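Local coordinates for Sn-glycerol-3-phosphate ABC transporter substrate-binding protein UspB (PDB 4MFI) that serves as the substrate-binding subunit of an ABC transporter and is specific for glycerophosphocholine, which it probably captures and hands to its membrane partners, at residues 213-217 with 218-222; 382-385 with 386-390; 393-396 with 397-401. One frame throughout, in Å; residues are numbered along the deposited sequence.

Interaction 1 of 3, residues 213-217 with 218-222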
loop_
_atom_site.group_PDB
_atom_site.type_symbol
_atom_site.label_atom_id
_atom_site.label_comp_id
_atom_site.label_asym_id
_atom_site.label_seq_id
_atom_site.Cartn_x
_atom_site.Cartn_y
_atom_site.Cartn_z
ATOM N N PRO A 213 -8.863 10.442 2.238
ATOM C CA PRO A 213 -9.777 11.573 2.400
ATOM C C PRO A 213 -10.823 11.638 1.304
ATOM O O PRO A 213 -11.959 11.988 1.602
ATOM C CB PRO A 213 -8.855 12.805 2.368
ATOM C CG PRO A 213 -7.516 12.305 1.994
ATOM C CD PRO A 213 -7.458 10.860 2.388
ATOM N N ASN A 214 -10.469 11.277 0.076
ATOM C CA ASN A 214 -11.455 11.240 -0.989
ATOM C C ASN A 214 -12.622 10.318 -0.601
ATOM O O ASN A 214 -13.785 10.735 -0.596
ATOM C CB ASN A 214 -10.764 10.781 -2.282
ATOM C CG ASN A 214 -11.580 11.053 -3.526
ATOM O OD1 ASN A 214 -12.470 11.912 -3.552
ATOM N ND2 ASN A 214 -11.254 10.327 -4.588
ATOM N N TRP A 215 -12.311 9.078 -0.234
ATOM C CA TRP A 215 -13.332 8.141 0.231
ATOM C C TRP A 215 -14.118 8.671 1.441
ATOM O O TRP A 215 -15.334 8.479 1.529
ATOM C CB TRP A 215 -12.688 6.813 0.616
ATOM C CG TRP A 215 -12.169 5.995 -0.530
ATOM C CD1 TRP A 215 -12.597 6.012 -1.836
ATOM C CD2 TRP A 215 -11.127 5.020 -0.460
ATOM N NE1 TRP A 215 -11.875 5.097 -2.575
ATOM C CE2 TRP A 215 -10.973 4.473 -1.749
ATOM C CE3 TRP A 215 -10.309 4.552 0.578
ATOM C CZ2 TRP A 215 -10.030 3.486 -2.027
ATOM C CZ3 TRP A 215 -9.378 3.572 0.300
ATOM C CH2 TRP A 215 -9.249 3.046 -0.989
ATOM N N ALA A 216 -13.419 9.302 2.386
ATOM C CA ALA A 216 -14.059 9.809 3.595
ATOM C C ALA A 216 -15.130 10.851 3.280
ATOM O O ALA A 216 -16.119 10.987 4.012
ATOM C CB ALA A 216 -13.013 10.391 4.540
ATOM N N PHE A 217 -14.927 11.573 2.184
ATOM C CA PHE A 217 -15.856 12.611 1.738
ATOM C C PHE A 217 -16.876 12.084 0.727
ATOM O O PHE A 217 -17.685 12.851 0.203
ATOM C CB PHE A 217 -15.076 13.798 1.153
ATOM C CG PHE A 217 -14.539 14.751 2.191
ATOM C CD1 PHE A 217 -15.411 15.438 3.030
ATOM C CD2 PHE A 217 -13.171 14.988 2.313
ATOM C CE1 PHE A 217 -14.934 16.337 3.977
ATOM C CE2 PHE A 217 -12.680 15.894 3.264
ATOM C CZ PHE A 217 -13.564 16.566 4.096
ATOM N N GLY A 218 -16.848 10.776 0.470
ATOM C CA GLY A 218 -17.798 10.154 -0.436
ATOM C C GLY A 218 -17.358 10.149 -1.886
ATOM O O GLY A 218 -18.128 9.758 -2.763
ATOM N N GLY A 219 -16.129 10.588 -2.143
ATOM C CA GLY A 219 -15.574 10.568 -3.483
ATOM C C GLY A 219 -14.859 9.270 -3.805
ATOM O O GLY A 219 -14.709 8.389 -2.950
ATOM N N ALA A 220 -14.397 9.157 -5.049
ATOM C CA ALA A 220 -13.551 8.047 -5.471
ATOM C C ALA A 220 -12.951 8.417 -6.808
ATOM O O ALA A 220 -13.512 9.234 -7.542
ATOM C CB ALA A 220 -14.365 6.773 -5.604
ATOM N N TYR A 221 -11.815 7.820 -7.146
ATOM C CA TYR A 221 -11.282 7.990 -8.497
ATOM C C TYR A 221 -12.148 7.230 -9.495
ATOM O O TYR A 221 -12.298 7.637 -10.654
ATOM C CB TYR A 221 -9.858 7.453 -8.586
ATOM C CG TYR A 221 -8.867 8.060 -7.624
ATOM C CD1 TYR A 221 -8.936 9.403 -7.255
ATOM C CD2 TYR A 221 -7.830 7.290 -7.105
ATOM C CE1 TYR A 221 -8.005 9.952 -6.378
ATOM C CE2 TYR A 221 -6.906 7.827 -6.221
ATOM C CZ TYR A 221 -6.990 9.164 -5.874
ATOM O OH TYR A 221 -6.074 9.719 -5.005
ATOM N N SER A 222 -12.684 6.100 -9.049
ATOM C CA SER A 222 -13.529 5.255 -9.882
ATOM C C SER A 222 -14.384 4.373 -8.988
ATOM O O SER A 222 -14.055 4.152 -7.818
ATOM C CB SER A 222 -12.685 4.397 -10.837
ATOM O OG SER A 222 -11.773 3.567 -10.131
#

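Interaction 2 of 3, residues 382-385 with 386-390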
loop_
_atom_site.group_PDB
_atom_site.type_symbol
_atom_site.label_atom_id
_atom_site.label_comp_id
_atom_site.label_asym_id
_atom_site.label_seq_id
_atom_site.Cartn_x
_atom_site.Cartn_y
_atom_site.Cartn_z
ATOM N N ASP A 382 -9.008 2.019 -5.517
ATOM C CA ASP A 382 -9.791 2.305 -6.720
ATOM C C ASP A 382 -9.112 1.728 -7.960
ATOM O O ASP A 382 -7.890 1.807 -8.107
ATOM C CB ASP A 382 -9.976 3.812 -6.894
ATOM C CG ASP A 382 -10.847 4.436 -5.826
ATOM O OD1 ASP A 382 -11.619 3.725 -5.136
ATOM O OD2 ASP A 382 -10.764 5.673 -5.700
ATOM N N TYR A 383 -9.911 1.146 -8.853
ATOM C CA TYR A 383 -9.367 0.536 -10.074
ATOM C C TYR A 383 -8.571 1.561 -10.882
ATOM O O TYR A 383 -7.565 1.220 -11.515
ATOM C CB TYR A 383 -10.473 -0.035 -10.968
ATOM C CG TYR A 383 -11.193 -1.280 -10.490
ATOM C CD1 TYR A 383 -11.151 -1.708 -9.158
ATOM C CD2 TYR A 383 -11.961 -2.017 -11.381
ATOM C CE1 TYR A 383 -11.841 -2.851 -8.751
ATOM C CE2 TYR A 383 -12.649 -3.142 -10.989
ATOM C CZ TYR A 383 -12.596 -3.564 -9.677
ATOM O OH TYR A 383 -13.298 -4.698 -9.311
ATOM N N ALA A 384 -9.004 2.822 -10.861
ATOM C CA ALA A 384 -8.314 3.848 -11.644
ATOM C C ALA A 384 -6.863 4.060 -11.200
ATOM O O ALA A 384 -6.030 4.497 -12.001
ATOM C CB ALA A 384 -9.082 5.166 -11.618
ATOM N N ARG A 385 -6.559 3.750 -9.941
ATOM C CA ARG A 385 -5.179 3.842 -9.463
ATOM C C ARG A 385 -4.369 2.574 -9.737
ATOM O O ARG A 385 -3.223 2.648 -10.190
ATOM C CB ARG A 385 -5.100 4.212 -7.969
ATOM C CG ARG A 385 -3.655 4.440 -7.534
ATOM C CD ARG A 385 -3.463 4.854 -6.058
ATOM N NE ARG A 385 -2.027 5.075 -5.894
ATOM C CZ ARG A 385 -1.147 4.099 -5.698
ATOM N NH1 ARG A 385 -1.562 2.849 -5.531
ATOM N NH2 ARG A 385 0.149 4.366 -5.654
ATOM N N VAL A 386 -4.955 1.411 -9.471
ATOM C CA VAL A 386 -4.171 0.169 -9.486
ATOM C C VAL A 386 -4.303 -0.741 -10.705
ATOM O O VAL A 386 -3.418 -1.564 -10.942
ATOM C CB VAL A 386 -4.408 -0.685 -8.209
ATOM C CG1 VAL A 386 -3.801 0.005 -6.979
ATOM C CG2 VAL A 386 -5.903 -1.006 -8.017
ATOM N N PHE A 387 -5.393 -0.612 -11.461
ATOM C CA PHE A 387 -5.627 -1.484 -12.627
ATOM C C PHE A 387 -5.493 -0.754 -13.958
ATOM O O PHE A 387 -5.373 -1.382 -15.007
ATOM C CB PHE A 387 -7.030 -2.101 -12.581
ATOM C CG PHE A 387 -7.260 -3.079 -11.450
ATOM C CD1 PHE A 387 -6.219 -3.526 -10.639
ATOM C CD2 PHE A 387 -8.537 -3.570 -11.220
ATOM C CE1 PHE A 387 -6.454 -4.437 -9.608
ATOM C CE2 PHE A 387 -8.774 -4.486 -10.204
ATOM C CZ PHE A 387 -7.729 -4.916 -9.393
ATOM N N LEU A 388 -5.546 0.568 -13.916
ATOM C CA LEU A 388 -5.526 1.387 -15.121
ATOM C C LEU A 388 -4.086 1.848 -15.310
ATOM O O LEU A 388 -3.519 2.478 -14.418
ATOM C CB LEU A 388 -6.468 2.576 -14.918
ATOM C CG LEU A 388 -6.877 3.448 -16.111
ATOM C CD1 LEU A 388 -8.099 4.274 -15.738
ATOM C CD2 LEU A 388 -5.733 4.347 -16.588
ATOM N N PRO A 389 -3.481 1.530 -16.466
ATOM C CA PRO A 389 -2.058 1.810 -16.688
ATOM C C PRO A 389 -1.686 3.260 -16.425
ATOM O O PRO A 389 -2.293 4.166 -17.001
ATOM C CB PRO A 389 -1.863 1.477 -18.173
ATOM C CG PRO A 389 -2.881 0.430 -18.446
ATOM C CD PRO A 389 -4.085 0.819 -17.606
ATOM N N GLY A 390 -0.709 3.461 -15.544
ATOM C CA GLY A 390 -0.260 4.786 -15.152
ATOM C C GLY A 390 -1.232 5.632 -14.340
ATOM O O GLY A 390 -0.953 6.802 -14.082
HETATM O O HOH W 1 -2.035 1.305 -12.378
#

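Interaction 3 of 3, residues 393-396 with 397-401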
loop_
_atom_site.group_PDB
_atom_site.type_symbol
_atom_site.label_atom_id
_atom_site.label_comp_id
_atom_site.label_asym_id
_atom_site.label_seq_id
_atom_site.Cartn_x
_atom_site.Cartn_y
_atom_site.Cartn_z
ATOM N N ARG A 393 0.185 7.517 -11.448
ATOM C CA ARG A 393 1.097 8.596 -11.800
ATOM C C ARG A 393 0.358 9.802 -12.384
ATOM O O ARG A 393 0.700 10.958 -12.104
ATOM C CB ARG A 393 2.151 8.091 -12.789
ATOM C CG ARG A 393 2.957 6.871 -12.300
ATOM C CD ARG A 393 3.749 7.143 -11.028
ATOM N NE ARG A 393 4.564 8.354 -11.131
ATOM C CZ ARG A 393 5.420 8.760 -10.197
ATOM N NH1 ARG A 393 5.590 8.043 -9.091
ATOM N NH2 ARG A 393 6.109 9.882 -10.365
ATOM N N ILE A 394 -0.646 9.525 -13.206
ATOM C CA ILE A 394 -1.424 10.585 -13.840
ATOM C C ILE A 394 -2.293 11.319 -12.809
ATOM O O ILE A 394 -2.344 12.552 -12.784
ATOM C CB ILE A 394 -2.282 10.013 -14.992
ATOM C CG1 ILE A 394 -1.368 9.461 -16.095
ATOM C CG2 ILE A 394 -3.247 11.058 -15.533
ATOM C CD1 ILE A 394 -2.099 8.642 -17.150
ATOM N N ILE A 395 -2.964 10.572 -11.937
ATOM C CA ILE A 395 -3.726 11.205 -10.861
ATOM C C ILE A 395 -2.806 11.994 -9.919
ATOM O O ILE A 395 -3.121 13.126 -9.532
ATOM C CB ILE A 395 -4.569 10.171 -10.089
ATOM C CG1 ILE A 395 -5.649 9.592 -11.017
ATOM C CG2 ILE A 395 -5.205 10.801 -8.856
ATOM C CD1 ILE A 395 -6.359 8.349 -10.473
ATOM N N SER A 396 -1.661 11.415 -9.564
ATOM C CA SER A 396 -0.708 12.120 -8.711
ATOM C C SER A 396 -0.228 13.415 -9.337
ATOM O O SER A 396 -0.090 14.420 -8.637
ATOM C CB SER A 396 0.501 11.253 -8.377
ATOM O OG SER A 396 0.173 10.281 -7.406
ATOM N N ALA A 397 0.052 13.398 -10.640
ATOM C CA ALA A 397 0.515 14.613 -11.298
ATOM C C ALA A 397 -0.547 15.701 -11.231
ATOM O O ALA A 397 -0.232 16.873 -11.030
ATOM C CB ALA A 397 0.907 14.328 -12.746
ATOM N N GLY A 398 -1.812 15.314 -11.376
ATOM C CA GLY A 398 -2.899 16.273 -11.285
ATOM C C GLY A 398 -3.040 16.855 -9.891
ATOM O O GLY A 398 -3.194 18.066 -9.724
ATOM N N LEU A 399 -2.984 15.995 -8.881
ATOM C CA LEU A 399 -3.038 16.462 -7.502
ATOM C C LEU A 399 -1.845 17.360 -7.176
ATOM O O LEU A 399 -1.987 18.356 -6.457
ATOM C CB LEU A 399 -3.105 15.275 -6.543
ATOM C CG LEU A 399 -4.439 14.528 -6.581
ATOM C CD1 LEU A 399 -4.308 13.156 -5.921
ATOM C CD2 LEU A 399 -5.537 15.352 -5.907
ATOM N N GLU A 400 -0.673 17.032 -7.716
ATOM C CA GLU A 400 0.496 17.862 -7.462
ATOM C C GLU A 400 0.358 19.232 -8.134
ATOM O O GLU A 400 0.807 20.234 -7.586
ATOM C CB GLU A 400 1.789 17.163 -7.887
ATOM C CG GLU A 400 3.031 17.822 -7.297
ATOM C CD GLU A 400 4.318 17.211 -7.811
ATOM O OE1 GLU A 400 4.628 17.392 -9.009
ATOM O OE2 GLU A 400 5.029 16.552 -7.018
ATOM N N SER A 401 -0.267 19.268 -9.309
ATOM C CA SER A 401 -0.516 20.528 -10.009
ATOM C C SER A 401 -1.491 21.414 -9.228
ATOM O O SER A 401 -1.296 22.626 -9.116
ATOM C CB SER A 401 -1.069 20.247 -11.407
ATOM O OG SER A 401 -1.315 21.445 -12.119
#

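Interaction 1 of 3, residues 213-217 with 218-222
Asn-214 and Gly-219 meet where helix 211-216 ends and the chain turns toward strand 222-223. The turn is a Schellman motif. Gly-219 N reaches back to Asn-214 O at 2.8 Å, and Gly-218 N bonds Trp-215 O at 2.9 Å. Gly-218 takes the positive phi (88°) that the motif needs.

The tight part is on the Asn-214 side. Its CG is swung opposite the backbone N (chi1 -165°), which carries the amide alongside the 219-220 peptide. OD1 lies 3.4 Å from Gly-219 CA. ND2 sits 3.4 Å from Ala-220 CA and is also 3.7 Å from CD1 of the Tyr-221 ring. Across the turn, the Trp-215 indole presents its edge to Gly-219 O, in the ring plane, with CD1 3.4 Å from that oxygen. Trp-215 CA adds a C-H...O contact to the same oxygen. Asp-382 holds both flanks of the turn: its carboxylate takes hydrogen bonds from Trp-215 NE1 and Tyr-221 N.

The outer side is looser. Gly-218 is exposed, and the Phe-217 ring leads away from the turn to Phe-240 and Trp-177. Only CB of that side chain comes near Gly-218.

Asn-214 O and Trp-215 O are therefore met by the N-H groups of Gly-219 and Gly-218, while Asn-214 OD1, packed against the Gly-219 backbone, is buried without a hydrogen-bond partner in the model. Two backbone bonds close the turn, and the Asp-382 carboxylate ties its Trp-215 and Tyr-221 ends together.

Interaction 2 of 3, residues 382-385 with 386-390
Tyr-383 offers one face of its ring to Phe-387, whose CD2 stands 3.6 Å from Tyr-383 CG, offset toward the rim. The two planes meet at 46°, with the ring centroids 4.7 Å apart. Around it, Tyr-383 forms an edge-to-face pair with Trp-225, and Phe-387 stacks with Phe-106. Val-386 CG1 approaches the Arg-385 guanidinium obliquely, 3.9 Å from NH1. The Arg-385 chain is extended as far as NE, and its last torsion (chi4 -81°) turns the guanidinium aside. NH1 makes a salt bridge with Asp-102 and hydrogen-bonds Gln-381 OE1, while NE bonds Ser-207 on helix 206-209.

Tyr-383, Arg-385 and Val-386 belong to helix 383-386, a single turn in the later part of this periplasmic-binding-protein fold; Phe-387 is the first residue of the loop after it. Asp-382 occupies the N-cap position, but its carboxylate makes no capping bond and instead accepts from Tyr-221 N and Trp-215 NE1. Its carbonyl accepts from Arg-385 N and Val-386 N. Tyr-383 O takes Phe-387 N at 2.8 Å and, weakly, Leu-388 N. Helical bonding goes no further here: Ala-384 O is buried without a partner, and Leu-388 CB packs 3.5 Å from it.

A water joins turn to loop, 2.8 Å from both Arg-385 O and Leu-388 O. Leu-388 CD1 lies 4.3 Å from Ala-384 CB, and the leucine side chain continues into Leu-420, Ile-423 and Leu-424 of helix 409-427.

Interaction 3 of 3, residues 393-396 with 397-401
Ser-396 and Ala-397 are the residues most covered here, in the middle of helix 391-405. Ser-396 O accepts Glu-400 N at 2.8 Å, and Glu-400 CB lies 3.4 Å from the same oxygen. The Ser-396 hydroxyl stays on the side of its own backbone N (chi1 -76°). There OG hydrogen-bonds with Asp-392 O, one turn back, and with Ser-207 N on helix 206-209. A buried hydroxyl is thus satisfied twice, and one of its bonds ties two helices together.

Ala-397 fits against the turn before it. Its N bonds Arg-393 O at 2.9 Å, and its CB rests 3.4 Å from that oxygen. This methyl is on the exposed side of the helix. Gly-398 N follows the same pattern with Ile-394 O.

Leu-399 makes the apolar contact. Its side chain lies beside that of Ile-395, both pointing the same way, with CD1 3.9 Å from Ile-395 CG2. CG of Leu-399 also passes 3.5 Å from Ile-395 O. The bond from Leu-399 N to Ile-395 O is 2.9 Å long. Both side chains pack onto helix 206-209, and Tyr-221 also meets the ridge they form. Ile-394, on another side, packs against helix 409-427.

The helix is therefore bonded along its backbone in regular i to i+4 steps, and its faces differ in character. The Ile-395 and Leu-399 side is apolar and buried. Charged groups lie on another side: Arg-393 makes a salt bridge with Asp-204, and Glu-400 OE2 accepts from Ala-203 N. The loop before helix 206-209 is thus held by polar bonds, while helix 206-209 meets the Ile-395 and Leu-399 side chains and bonds the Ser-396 hydroxyl through Ser-207 N.

Interaction 2 is the buried member of the set, whereas interactions 1 and 3 each combine a buried side with an exposed one. Interactions 1 and 2 both lie where a short helix gives way to loop. Interaction 3 lies inside a longer helix, so its backbone bonds are the most regular of the three. Chemistry follows place: turn bonds and a buried amide in 213-222, aromatic rings and a bridging water in 382-390, and an aliphatic ridge in 393-401. Polar bonds join interactions 1 and 2. Interaction 3 meets both others by van der Waals packing through Ile-395 CD1, 3.8 Å from Tyr-221 CG and 4.2 Å from the carbonyl oxygen Ala-384 O.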